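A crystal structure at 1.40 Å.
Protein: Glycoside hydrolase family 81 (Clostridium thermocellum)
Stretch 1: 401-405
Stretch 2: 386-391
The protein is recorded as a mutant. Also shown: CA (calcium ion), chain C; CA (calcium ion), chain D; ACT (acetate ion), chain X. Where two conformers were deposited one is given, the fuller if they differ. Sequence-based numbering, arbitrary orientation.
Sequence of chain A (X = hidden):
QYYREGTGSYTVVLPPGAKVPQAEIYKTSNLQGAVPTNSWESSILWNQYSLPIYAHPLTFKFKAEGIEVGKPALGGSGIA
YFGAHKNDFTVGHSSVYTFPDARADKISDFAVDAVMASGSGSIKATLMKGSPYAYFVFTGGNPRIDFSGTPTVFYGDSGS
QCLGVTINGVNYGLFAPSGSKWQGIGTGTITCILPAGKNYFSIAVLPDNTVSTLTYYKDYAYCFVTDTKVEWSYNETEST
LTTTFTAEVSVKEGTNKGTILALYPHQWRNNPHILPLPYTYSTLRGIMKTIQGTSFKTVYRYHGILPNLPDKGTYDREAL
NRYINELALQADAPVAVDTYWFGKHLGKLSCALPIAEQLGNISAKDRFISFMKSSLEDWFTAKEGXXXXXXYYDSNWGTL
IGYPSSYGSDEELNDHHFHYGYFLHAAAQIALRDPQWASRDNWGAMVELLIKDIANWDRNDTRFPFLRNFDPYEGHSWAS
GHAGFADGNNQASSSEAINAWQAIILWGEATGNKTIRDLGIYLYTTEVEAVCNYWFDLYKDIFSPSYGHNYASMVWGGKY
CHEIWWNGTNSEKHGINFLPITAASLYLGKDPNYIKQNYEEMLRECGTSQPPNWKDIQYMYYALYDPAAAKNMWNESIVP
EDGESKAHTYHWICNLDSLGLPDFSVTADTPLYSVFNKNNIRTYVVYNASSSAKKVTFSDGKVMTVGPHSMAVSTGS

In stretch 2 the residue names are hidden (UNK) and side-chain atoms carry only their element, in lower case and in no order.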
ATOM      1  N   ILE A 401      -4.214  17.067   8.525  1.00 15.79           N
ATOM      2  CA  ILE A 401      -3.489  16.570   9.689  1.00 16.75           C
ATOM      3  C   ILE A 401      -4.402  16.730  10.890  1.00 15.96           C
ATOM      4  O   ILE A 401      -4.892  17.821  11.166  1.00 17.46           O
ATOM      5  CB  ILE A 401      -2.175  17.355   9.932  1.00 16.75           C
ATOM      6  CG1 ILE A 401      -1.260  17.284   8.681  1.00 18.33           C
ATOM      7  CG2 ILE A 401      -1.466  16.872  11.196  1.00 18.15           C
ATOM      8  CD1 ILE A 401      -0.142  18.302   8.703  1.00 18.75           C
ATOM      9  N   GLY A 402      -4.611  15.650  11.627  1.00 15.01           N
ATOM     10  CA  GLY A 402      -5.369  15.737  12.867  1.00 16.33           C
ATOM     11  C   GLY A 402      -4.475  16.082  14.044  1.00 14.98           C
ATOM     12  O   GLY A 402      -3.338  15.577  14.145  1.00 15.10           O
ATOM     13  N   TYR A 403      -4.994  16.892  14.965  1.00 16.14           N
ATOM     14  CA  TYR A 403      -4.267  17.256  16.204  1.00 16.33           C
ATOM     15  C   TYR A 403      -5.105  16.863  17.415  1.00 16.00           C
ATOM     16  O   TYR A 403      -6.297  17.158  17.415  1.00 18.26           O
ATOM     17  CB  TYR A 403      -3.905  18.733  16.259  1.00 16.49           C
ATOM     18  CG  TYR A 403      -2.885  19.118  15.200  1.00 16.26           C
ATOM     19  CD1 TYR A 403      -1.573  18.629  15.243  1.00 17.12           C
ATOM     20  CD2 TYR A 403      -3.238  19.919  14.138  1.00 19.55           C
ATOM     21  CE1 TYR A 403      -0.659  18.946  14.239  1.00 17.90           C
ATOM     22  CE2 TYR A 403      -2.328  20.252  13.149  1.00 19.68           C
ATOM     23  CZ  TYR A 403      -1.042  19.770  13.213  1.00 18.23           C
ATOM     24  OH  TYR A 403      -0.177  20.136  12.195  1.00 20.68           O
ATOM     25  N   PRO A 404      -4.513  16.226  18.435  1.00 16.82           N
ATOM     26  CA  PRO A 404      -3.071  15.924  18.533  1.00 17.30           C
ATOM     27  C   PRO A 404      -2.597  14.808  17.599  1.00 16.07           C
ATOM     28  O   PRO A 404      -3.338  13.869  17.284  1.00 17.06           O
ATOM     29  CB  PRO A 404      -2.871  15.495  19.993  1.00 19.67           C
ATOM     30  CG  PRO A 404      -4.192  15.604  20.649  1.00 22.37           C
ATOM     31  CD  PRO A 404      -5.256  15.867  19.660  1.00 19.44           C
ATOM     32  N   SER A 405      -1.368  14.987  17.119  1.00 17.31           N
ATOM     33  CA  SER A 405      -0.742  14.061  16.188  0.66 17.26           C
ATOM     34  C   SER A 405       0.068  13.037  16.952  1.00 17.09           C
ATOM     35  O   SER A 405       0.246  13.151  18.186  1.00 18.58           O
ATOM     36  CB  SER A 405       0.212  14.849  15.305  0.66 18.44           C
ATOM     37  OG  SER A 405       1.163  15.503  16.115  0.66 21.29           O
ATOM     38  N   UNK A 386      -9.583  26.041  19.422  1.00 23.97           N
ATOM     39  CA  UNK A 386      -9.543  24.647  19.846  1.00 22.17           C
ATOM     40  C   UNK A 386      -8.154  24.110  19.538  1.00 22.39           C
ATOM     41  O   UNK A 386      -7.604  24.413  18.482  1.00 24.75           O
ATOM     42  c   UNK A 386     -10.607  23.837  19.110  1.00 20.92           C
ATOM     43  o   UNK A 386     -12.530  20.755  19.521  1.00 20.69           O
ATOM     44  c   UNK A 386     -11.921  21.672  18.922  1.00 20.77           C
ATOM     45  c   UNK A 386     -10.845  22.456  19.671  1.00 20.34           C
ATOM     46  o   UNK A 386     -12.136  21.913  17.708  1.00 19.01           O
ATOM     47  N   UNK A 387      -7.571  23.347  20.453  1.00 21.54           N
ATOM     48  CA  UNK A 387      -6.227  22.808  20.240  1.00 24.81           C
ATOM     49  C   UNK A 387      -6.150  21.305  20.116  1.00 25.22           C
ATOM     50  O   UNK A 387      -5.084  20.768  19.754  1.00 29.76           O
ATOM     51  c   UNK A 387      -5.133  24.736  21.388  1.00 28.21           C
ATOM     52  c   UNK A 387      -5.303  23.225  21.380  1.00 27.36           C
ATOM     53  o   UNK A 387      -5.865  22.798  22.619  1.00 30.31           O
ATOM     54  N   UNK A 388      -7.249  20.617  20.414  1.00 24.25           N
ATOM     55  CA  UNK A 388      -7.315  19.176  20.273  1.00 23.43           C
ATOM     56  C   UNK A 388      -8.644  18.780  19.661  1.00 19.87           C
ATOM     57  O   UNK A 388      -9.649  19.448  19.858  1.00 22.36           O
ATOM     58  c   UNK A 388      -7.157  18.505  21.620  1.00 26.13           C
ATOM     59  N   UNK A 389      -8.609  17.687  18.918  1.00 17.84           N
ATOM     60  CA  UNK A 389      -9.753  17.102  18.267  1.00 17.88           C
ATOM     61  C   UNK A 389     -10.241  18.019  17.157  1.00 16.48           C
ATOM     62  O   UNK A 389     -11.344  18.544  17.170  1.00 16.81           O
ATOM     63  n   UNK A 389     -10.119  14.726  23.146  1.00 35.14           N
ATOM     64  c   UNK A 389     -10.880  16.675  19.234  1.00 18.63           C
ATOM     65  c   UNK A 389     -11.613  15.345  21.219  1.00 24.31           C
ATOM     66  c   UNK A 389     -11.203  14.281  22.224  1.00 29.60           C
ATOM     67  c   UNK A 389     -10.428  15.762  20.348  1.00 21.90           C
ATOM     68  N   UNK A 390      -9.367  18.149  16.166  1.00 16.46           N
ATOM     69  CA  UNK A 390      -9.634  18.971  14.989  1.00 16.77           C
ATOM     70  C   UNK A 390      -8.702  18.531  13.874  1.00 16.39           C
ATOM     71  O   UNK A 390      -7.660  17.887  14.127  1.00 15.94           O
ATOM     72  c   UNK A 390      -7.993  20.819  15.693  1.00 22.09           C
ATOM     73  c   UNK A 390      -9.438  20.474  15.279  1.00 18.51           C
ATOM     74  c   UNK A 390      -7.887  21.655  16.925  1.00 28.32           C
ATOM     75  c   UNK A 390      -7.169  21.383  14.545  1.00 22.42           C
ATOM     76  N   UNK A 391      -9.096  18.879  12.656  1.00 16.04           N
ATOM     77  CA  UNK A 391      -8.276  18.681  11.458  1.00 16.20           C
ATOM     78  C   UNK A 391      -7.827  20.013  10.884  1.00 17.38           C
ATOM     79  O   UNK A 391      -8.626  20.935  10.746  1.00 18.03           O
ATOM     80  c   UNK A 391     -10.219  15.853  11.394  1.00 17.17           C
ATOM     81  c   UNK A 391      -9.095  16.365  10.762  1.00 16.10           C
ATOM     82  c   UNK A 391      -8.066  14.193  10.940  1.00 16.53           C
ATOM     83  c   UNK A 391      -8.017  15.518  10.558  1.00 16.99           C
ATOM     84  c   UNK A 391     -10.270  14.527  11.771  1.00 17.40           C
ATOM     85  c   UNK A 391      -9.010  17.837  10.389  1.00 16.90           C
ATOM     86  c   UNK A 391      -9.187  13.705  11.573  1.00 16.21           C
TER
HETATM   87 CA    CA C 802     -13.328  19.756  17.449  1.00 17.42          CA
HETATM   88 CA    CA D 803     -13.631  19.656  21.292  0.66 22.47          CA
HETATM   89  C   ACT X 823      -4.777  20.714  25.505  1.00 44.19           C
HETATM   90  O   ACT X 823      -3.940  20.065  26.199  1.00 40.91           O
HETATM   91  OXT ACT X 823      -5.180  20.332  24.380  1.00 43.61           O
HETATM   92  CH3 ACT X 823      -5.324  22.004  26.050  1.00 45.51           C
HETATM   93  O   HOH W   1     -11.539  19.215  21.810  1.00 28.20           O
HETATM   94  O   HOH W   2     -14.203  19.172  23.475  1.00 34.02           O
HETATM   95  O   HOH W   3     -15.813  20.460  20.836  1.00 34.84           O
HETATM   96  O   HOH W   4     -13.613  21.836  22.324  1.00 37.00           O

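Position 386 carries three carbons in an unbranched row, the last bearing two oxygens, and they touch nothing on stretch 1: a carboxylate on a two-methylene arm, hence glutamate. Its charge is spent on metal instead, for Glu386 OE1 and Glu386 OE2 both bind the calcium ion of chain C, at 2.5 and 2.4 Å, and Glu386 OE2 also reaches the calcium of chain D at 2.4 Å. With chi1 and chi2 both t, the arm is extended and its carboxylate bridges the two ions.

At position 387 one carbon carries an oxygen and a second carbon, none of them touching stretch 1; this is the beta-branched pattern of threonine. It is the backbone that approaches, with Thr387 O 4.2 Å from Tyr403 CB. A small polar residue suits this exposed place, where Thr387 OG1 donates a hydrogen bond to acetate OXT at 3.1 Å; the acetate probably comes from the crystallisation liquor.

Position 388 has a single side-chain carbon, its CB, which lies 3.8 Å from Pro404 CD in a small apolar contact with the proline ring; it is alanine. Ala388 O accepts a hydrogen bond from water 1 at 2.7 Å, and that water is itself a ligand of the chain D calcium.

Position 389 shows four carbons in a row ending in nitrogen, with no side-chain contact to stretch 1: lysine. The CA-to-CB bond points away from stretch 1, and such a partly exposed site tolerates a long side chain whose charged amine would be costly to bury. The backbone works in two directions. Lys389 N donates to Tyr403 O at 2.8 Å, and Lys389 O binds the chain C calcium at 2.3 Å. Phi and psi are both positive here, 68° and 65°, a left-handed turn just before the strand.

Position 390 has four carbons, forked at the second, on the same face of the sheet as Tyr403; one tip of the fork meets the edge of the tyrosine ring, near its plane. This is leucine, with Leu390 CD1 4.2 Å from Tyr403 CD2. A branched apolar side chain suits this buried site.

Position 391 has one carbon followed by a six-carbon ring with no further atom, and the near side of the ring comes close to Gly402; this identifies phenylalanine. Phe391 CD1 lies 3.5 Å from Gly402 CA. The absence of a side chain at Gly402 makes room: an ideal CB there would fall 3.0 Å from Phe391 CE1, a clash.

The contact is a short antiparallel pairing. Tyr403 N donates to Leu390 O at 3.0 Å and a nearly straight 168°, while Tyr403 O receives the bond from Lys389 N and a weak one from Leu390 N at 3.5 Å. At the neighbouring non-hydrogen-bonded pair, Phe391 CA approaches Ile401 O at 3.5 Å and Gly402 CA approaches Leu390 O at 3.4 Å, both as CA-H...O contacts. Beyond the strand, the cis peptide bond before Pro404 accompanies its packing on Ala388.

Stretch 2 (386-391) ETAKLF
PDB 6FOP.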